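Local coordinates for protein serpin (Taeniopygia guttata, PDB 5HGC) that probably inhibits serine proteases, as a member of the serpin family, and binds cortisol in this structure, at residues Phe265-Ser277 with Pro346-Leu358. Residues are numbered along the deposited sequence; the frame is centred on the assembly and turned at random.
Sequences FQRFMNLYFPKFS and PPTIEFSHPFLML
Ile349 N donates to Asn270 O at 2.7 Å, and Thr348 CA adds a C-H...O contact to the same oxygen. Asn270 N to Pro347 O, Tyr272 N to Ile349 O and Phe351 N to Tyr272 O complete a parallel ladder that lays residues 348-350 along strand 265-274. Just ahead of the ladder, the Arg267 guanidinium lies with one face over Pro347, Arg267 CZ 3.5 Å from Pro347 CG, and Pro346 CB meets the edge of the Phe268 ring at CD2. On the Asn270 face, Thr348 CG2 reaches the Tyr272 ring edge at CE2 (3.7 Å); Asn270 OD1 is hydrogen-bonded to Tyr207 OH, and Glu350 forms a salt bridge to Arg191, which also makes a cation-pi contact with Tyr272. Past the ladder, a chi1 of -168° sets Phe273 CG anti to the backbone N and turns the ring edge toward the face of Phe351, a T-shaped pair with planes at 77°. The same ring makes an offset edge-to-face pair with Phe355, Phe273 CE1 to Phe355 CE2 3.5 Å. Met357 SD sits at the edges of both Phe273 and Phe276. Four backbone bonds thus fix the register of s1C, after the serpin reactive-centre loop, against s2C, while aromatic and sulfur contacts tie residues 273-276 to strand 355-361.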
loop_
_atom_site.group_PDB
_atom_site.type_symbol
_atom_site.label_atom_id
_atom_site.label_comp_id
_atom_site.label_asym_id
_atom_site.label_seq_id
_atom_site.Cartn_x
_atom_site.Cartn_y
_atom_site.Cartn_z
ATOM N N PHE A 265 22.245 -5.163 9.581
ATOM C CA PHE A 265 23.571 -4.556 9.850
ATOM C C PHE A 265 24.074 -4.124 8.521
ATOM O O PHE A 265 23.804 -4.794 7.515
ATOM C CB PHE A 265 24.551 -5.551 10.493
ATOM C CG PHE A 265 24.752 -6.859 9.700
ATOM C CD1 PHE A 265 23.810 -7.961 9.812
ATOM C CD2 PHE A 265 25.909 -7.046 8.867
ATOM C CE1 PHE A 265 24.013 -9.175 9.099
ATOM C CE2 PHE A 265 26.102 -8.255 8.157
ATOM C CZ PHE A 265 25.157 -9.313 8.268
ATOM N N GLN A 266 24.779 -2.995 8.500
ATOM C CA GLN A 266 25.424 -2.485 7.275
ATOM C C GLN A 266 26.510 -3.454 6.823
ATOM O O GLN A 266 27.338 -3.850 7.628
ATOM C CB GLN A 266 26.009 -1.100 7.514
ATOM C CG GLN A 266 24.972 -0.051 7.884
ATOM C CD GLN A 266 24.918 1.115 6.935
ATOM O OE1 GLN A 266 25.642 2.086 7.128
ATOM N NE2 GLN A 266 24.039 1.047 5.916
ATOM N N ARG A 267 26.433 -3.878 5.558
ATOM C CA ARG A 267 27.365 -4.786 4.921
ATOM C C ARG A 267 27.762 -4.176 3.581
ATOM O O ARG A 267 26.916 -3.755 2.791
ATOM C CB ARG A 267 26.663 -6.113 4.694
ATOM C CG ARG A 267 27.550 -7.334 4.502
ATOM C CD ARG A 267 26.682 -8.533 4.208
ATOM N NE ARG A 267 27.420 -9.802 4.107
ATOM C CZ ARG A 267 27.107 -10.816 3.274
ATOM N NH1 ARG A 267 26.081 -10.737 2.408
ATOM N NH2 ARG A 267 27.851 -11.914 3.278
ATOM N N PHE A 268 29.058 -4.080 3.318
ATOM C CA PHE A 268 29.506 -3.638 1.998
ATOM C C PHE A 268 29.275 -4.756 0.945
ATOM O O PHE A 268 29.540 -5.956 1.195
ATOM C CB PHE A 268 30.952 -3.236 2.081
ATOM C CG PHE A 268 31.475 -2.599 0.843
ATOM C CD1 PHE A 268 31.399 -1.203 0.682
ATOM C CD2 PHE A 268 32.054 -3.377 -0.161
ATOM C CE1 PHE A 268 31.913 -0.590 -0.481
ATOM C CE2 PHE A 268 32.550 -2.802 -1.311
ATOM C CZ PHE A 268 32.481 -1.402 -1.489
ATOM N N MET A 269 28.724 -4.371 -0.209
ATOM C CA MET A 269 28.243 -5.333 -1.216
ATOM C C MET A 269 28.043 -4.746 -2.588
ATOM O O MET A 269 27.946 -3.505 -2.765
ATOM C CB MET A 269 26.931 -5.994 -0.779
ATOM C CG MET A 269 25.751 -5.050 -0.687
ATOM S SD MET A 269 24.198 -5.808 -0.156
ATOM C CE MET A 269 24.467 -5.884 1.606
ATOM N N ASN A 270 27.926 -5.658 -3.539
ATOM C CA ASN A 270 27.487 -5.336 -4.867
ATOM C C ASN A 270 26.017 -5.625 -4.922
ATOM O O ASN A 270 25.591 -6.764 -4.582
ATOM C CB ASN A 270 28.225 -6.215 -5.845
ATOM C CG ASN A 270 29.690 -5.882 -5.850
ATOM O OD1 ASN A 270 30.061 -4.730 -6.095
ATOM N ND2 ASN A 270 30.520 -6.840 -5.463
ATOM N N LEU A 271 25.254 -4.590 -5.293
ATOM C CA LEU A 271 23.789 -4.650 -5.274
ATOM C C LEU A 271 23.283 -4.431 -6.675
ATOM O O LEU A 271 23.654 -3.435 -7.340
ATOM C CB LEU A 271 23.152 -3.666 -4.283
ATOM C CG LEU A 271 21.632 -3.810 -4.091
ATOM C CD1 LEU A 271 21.148 -5.171 -3.576
ATOM C CD2 LEU A 271 21.148 -2.672 -3.182
ATOM N N TYR A 272 22.477 -5.400 -7.106
ATOM C CA TYR A 272 21.826 -5.368 -8.368
ATOM C C TYR A 272 20.337 -5.395 -8.103
ATOM O O TYR A 272 19.811 -6.297 -7.427
ATOM C CB TYR A 272 22.243 -6.559 -9.228
ATOM C CG TYR A 272 23.647 -6.467 -9.751
ATOM C CD1 TYR A 272 23.923 -5.823 -10.966
ATOM C CD2 TYR A 272 24.707 -7.037 -9.045
ATOM C CE1 TYR A 272 25.218 -5.734 -11.453
ATOM C CE2 TYR A 272 25.996 -6.958 -9.521
ATOM C CZ TYR A 272 26.245 -6.308 -10.722
ATOM O OH TYR A 272 27.537 -6.202 -11.162
ATOM N N PHE A 273 19.652 -4.394 -8.633
ATOM C CA PHE A 273 18.224 -4.230 -8.361
ATOM C C PHE A 273 17.519 -3.677 -9.570
ATOM O O PHE A 273 18.011 -2.747 -10.149
ATOM C CB PHE A 273 17.975 -3.350 -7.140
ATOM C CG PHE A 273 16.563 -3.407 -6.670
ATOM C CD1 PHE A 273 16.069 -4.559 -6.083
ATOM C CD2 PHE A 273 15.705 -2.332 -6.876
ATOM C CE1 PHE A 273 14.756 -4.650 -5.660
ATOM C CE2 PHE A 273 14.363 -2.401 -6.468
ATOM C CZ PHE A 273 13.886 -3.568 -5.854
ATOM N N PRO A 274 16.383 -4.258 -9.978
ATOM C CA PRO A 274 15.806 -3.779 -11.255
ATOM C C PRO A 274 15.223 -2.318 -11.221
ATOM O O PRO A 274 14.660 -1.911 -10.210
ATOM C CB PRO A 274 14.702 -4.792 -11.530
ATOM C CG PRO A 274 14.340 -5.359 -10.216
ATOM C CD PRO A 274 15.605 -5.376 -9.411
ATOM N N LYS A 275 15.460 -1.538 -12.280
ATOM C CA LYS A 275 14.671 -0.365 -12.597
ATOM C C LYS A 275 13.362 -0.862 -13.183
ATOM O O LYS A 275 13.363 -1.506 -14.213
ATOM C CB LYS A 275 15.386 0.519 -13.613
ATOM C CG LYS A 275 14.537 1.672 -14.143
ATOM C CD LYS A 275 15.259 2.539 -15.169
ATOM C CE LYS A 275 14.278 3.135 -16.177
ATOM N NZ LYS A 275 14.982 4.111 -17.043
ATOM N N PHE A 276 12.248 -0.542 -12.531
ATOM C CA PHE A 276 10.919 -0.974 -12.966
ATOM C C PHE A 276 9.753 -0.070 -12.418
ATOM O O PHE A 276 9.957 0.848 -11.593
ATOM C CB PHE A 276 10.724 -2.427 -12.550
ATOM C CG PHE A 276 10.378 -2.593 -11.096
ATOM C CD1 PHE A 276 11.350 -2.437 -10.118
ATOM C CD2 PHE A 276 9.057 -2.878 -10.692
ATOM C CE1 PHE A 276 11.048 -2.565 -8.764
ATOM C CE2 PHE A 276 8.754 -3.044 -9.329
ATOM C CZ PHE A 276 9.747 -2.882 -8.367
ATOM N N SER A 277 8.529 -0.359 -12.874
ATOM C CA SER A 277 7.289 0.341 -12.448
ATOM C C SER A 277 6.293 -0.718 -12.259
ATOM O O SER A 277 6.295 -1.683 -13.017
ATOM C CB SER A 277 6.767 1.222 -13.569
ATOM O OG SER A 277 7.726 2.215 -13.842
ATOM N N PRO A 346 33.949 -8.634 -1.952
ATOM C CA PRO A 346 32.666 -8.349 -1.272
ATOM C C PRO A 346 31.492 -9.184 -1.853
ATOM O O PRO A 346 31.522 -9.627 -3.040
ATOM C CB PRO A 346 32.438 -6.838 -1.530
ATOM C CG PRO A 346 33.656 -6.341 -2.293
ATOM C CD PRO A 346 34.427 -7.515 -2.814
ATOM N N PRO A 347 30.455 -9.416 -1.036
ATOM C CA PRO A 347 29.256 -10.169 -1.533
ATOM C C PRO A 347 28.569 -9.435 -2.682
ATOM O O PRO A 347 28.771 -8.214 -2.848
ATOM C CB PRO A 347 28.324 -10.232 -0.322
ATOM C CG PRO A 347 28.906 -9.277 0.652
ATOM C CD PRO A 347 30.379 -9.122 0.396
ATOM N N THR A 348 27.834 -10.189 -3.497
ATOM C CA THR A 348 26.990 -9.632 -4.537
ATOM C C THR A 348 25.583 -10.142 -4.262
ATOM O O THR A 348 25.413 -11.345 -4.080
ATOM C CB THR A 348 27.451 -10.134 -5.914
ATOM O OG1 THR A 348 28.779 -9.698 -6.131
ATOM C CG2 THR A 348 26.603 -9.592 -7.050
ATOM N N ILE A 349 24.598 -9.243 -4.201
ATOM C CA ILE A 349 23.169 -9.627 -4.121
ATOM C C ILE A 349 22.479 -9.107 -5.375
ATOM O O ILE A 349 22.586 -7.922 -5.715
ATOM C CB ILE A 349 22.429 -9.032 -2.898
ATOM C CG1 ILE A 349 23.178 -9.313 -1.569
ATOM C CG2 ILE A 349 20.962 -9.492 -2.828
ATOM C CD1 ILE A 349 23.413 -10.776 -1.229
ATOM N N GLU A 350 21.794 -10.005 -6.074
ATOM C CA GLU A 350 21.165 -9.648 -7.331
ATOM C C GLU A 350 19.674 -10.004 -7.332
ATOM O O GLU A 350 19.312 -11.160 -7.246
ATOM C CB GLU A 350 21.905 -10.292 -8.497
ATOM C CG GLU A 350 21.176 -10.069 -9.806
ATOM C CD GLU A 350 21.982 -10.412 -11.034
ATOM O OE1 GLU A 350 22.816 -11.357 -10.961
ATOM O OE2 GLU A 350 21.746 -9.716 -12.054
ATOM N N PHE A 351 18.802 -9.007 -7.386
ATOM C CA PHE A 351 17.368 -9.303 -7.356
ATOM C C PHE A 351 16.963 -9.648 -8.775
ATOM O O PHE A 351 16.600 -8.787 -9.575
ATOM C CB PHE A 351 16.610 -8.103 -6.799
ATOM C CG PHE A 351 16.680 -8.010 -5.306
ATOM C CD1 PHE A 351 17.847 -7.504 -4.667
ATOM C CD2 PHE A 351 15.607 -8.456 -4.522
ATOM C CE1 PHE A 351 17.940 -7.450 -3.276
ATOM C CE2 PHE A 351 15.697 -8.385 -3.137
ATOM C CZ PHE A 351 16.861 -7.902 -2.498
ATOM N N SER A 352 17.112 -10.905 -9.125
ATOM C CA SER A 352 16.935 -11.262 -10.509
ATOM C C SER A 352 15.991 -12.443 -10.587
ATOM O O SER A 352 15.862 -13.083 -11.605
ATOM C CB SER A 352 18.283 -11.556 -11.164
ATOM O OG SER A 352 18.818 -12.726 -10.588
ATOM N N HIS A 353 15.371 -12.755 -9.480
ATOM C CA HIS A 353 14.260 -13.658 -9.510
ATOM C C HIS A 353 13.139 -13.063 -8.574
ATOM O O HIS A 353 13.344 -11.982 -7.990
ATOM C CB HIS A 353 14.738 -15.086 -9.242
ATOM C CG HIS A 353 15.310 -15.295 -7.889
ATOM N ND1 HIS A 353 16.652 -15.131 -7.621
ATOM C CD2 HIS A 353 14.724 -15.643 -6.712
ATOM C CE1 HIS A 353 16.876 -15.376 -6.338
ATOM N NE2 HIS A 353 15.724 -15.691 -5.762
ATOM N N PRO A 354 11.953 -13.694 -8.472
ATOM C CA PRO A 354 10.897 -12.968 -7.760
ATOM C C PRO A 354 11.227 -12.607 -6.307
ATOM O O PRO A 354 11.869 -13.396 -5.591
ATOM C CB PRO A 354 9.712 -13.952 -7.802
ATOM C CG PRO A 354 9.966 -14.754 -9.027
ATOM C CD PRO A 354 11.452 -14.991 -8.947
ATOM N N PHE A 355 10.758 -11.418 -5.901
ATOM C CA PHE A 355 11.066 -10.809 -4.597
ATOM C C PHE A 355 9.915 -9.952 -4.074
ATOM O O PHE A 355 9.066 -9.532 -4.847
ATOM C CB PHE A 355 12.303 -9.941 -4.751
ATOM C CG PHE A 355 12.126 -8.781 -5.705
ATOM C CD1 PHE A 355 12.316 -8.952 -7.091
ATOM C CD2 PHE A 355 11.814 -7.479 -5.201
ATOM C CE1 PHE A 355 12.150 -7.895 -7.965
ATOM C CE2 PHE A 355 11.716 -6.404 -6.077
ATOM C CZ PHE A 355 11.874 -6.613 -7.457
ATOM N N LEU A 356 9.909 -9.676 -2.782
ATOM C CA LEU A 356 9.017 -8.717 -2.203
ATOM C C LEU A 356 9.684 -7.364 -2.097
ATOM O O LEU A 356 10.919 -7.273 -1.865
ATOM C CB LEU A 356 8.591 -9.151 -0.815
ATOM C CG LEU A 356 8.045 -10.568 -0.671
ATOM C CD1 LEU A 356 7.461 -10.727 0.722
ATOM C CD2 LEU A 356 6.991 -10.853 -1.720
ATOM N N MET A 357 8.871 -6.310 -2.288
ATOM C CA MET A 357 9.284 -4.956 -1.933
ATOM C C MET A 357 8.273 -4.341 -0.914
ATOM O O MET A 357 7.045 -4.221 -1.203
ATOM C CB MET A 357 9.453 -4.111 -3.162
ATOM C CG MET A 357 9.887 -2.719 -2.783
ATOM S SD MET A 357 10.357 -1.893 -4.304
ATOM C CE MET A 357 11.231 -0.405 -3.790
ATOM N N LEU A 358 8.763 -4.006 0.288
ATOM C CA LEU A 358 7.873 -3.501 1.334
ATOM C C LEU A 358 8.332 -2.091 1.696
ATOM O O LEU A 358 9.502 -1.881 2.068
ATOM C CB LEU A 358 7.842 -4.402 2.564
ATOM C CG LEU A 358 7.863 -5.911 2.293
ATOM C CD1 LEU A 358 8.035 -6.655 3.602
ATOM C CD2 LEU A 358 6.606 -6.372 1.570
#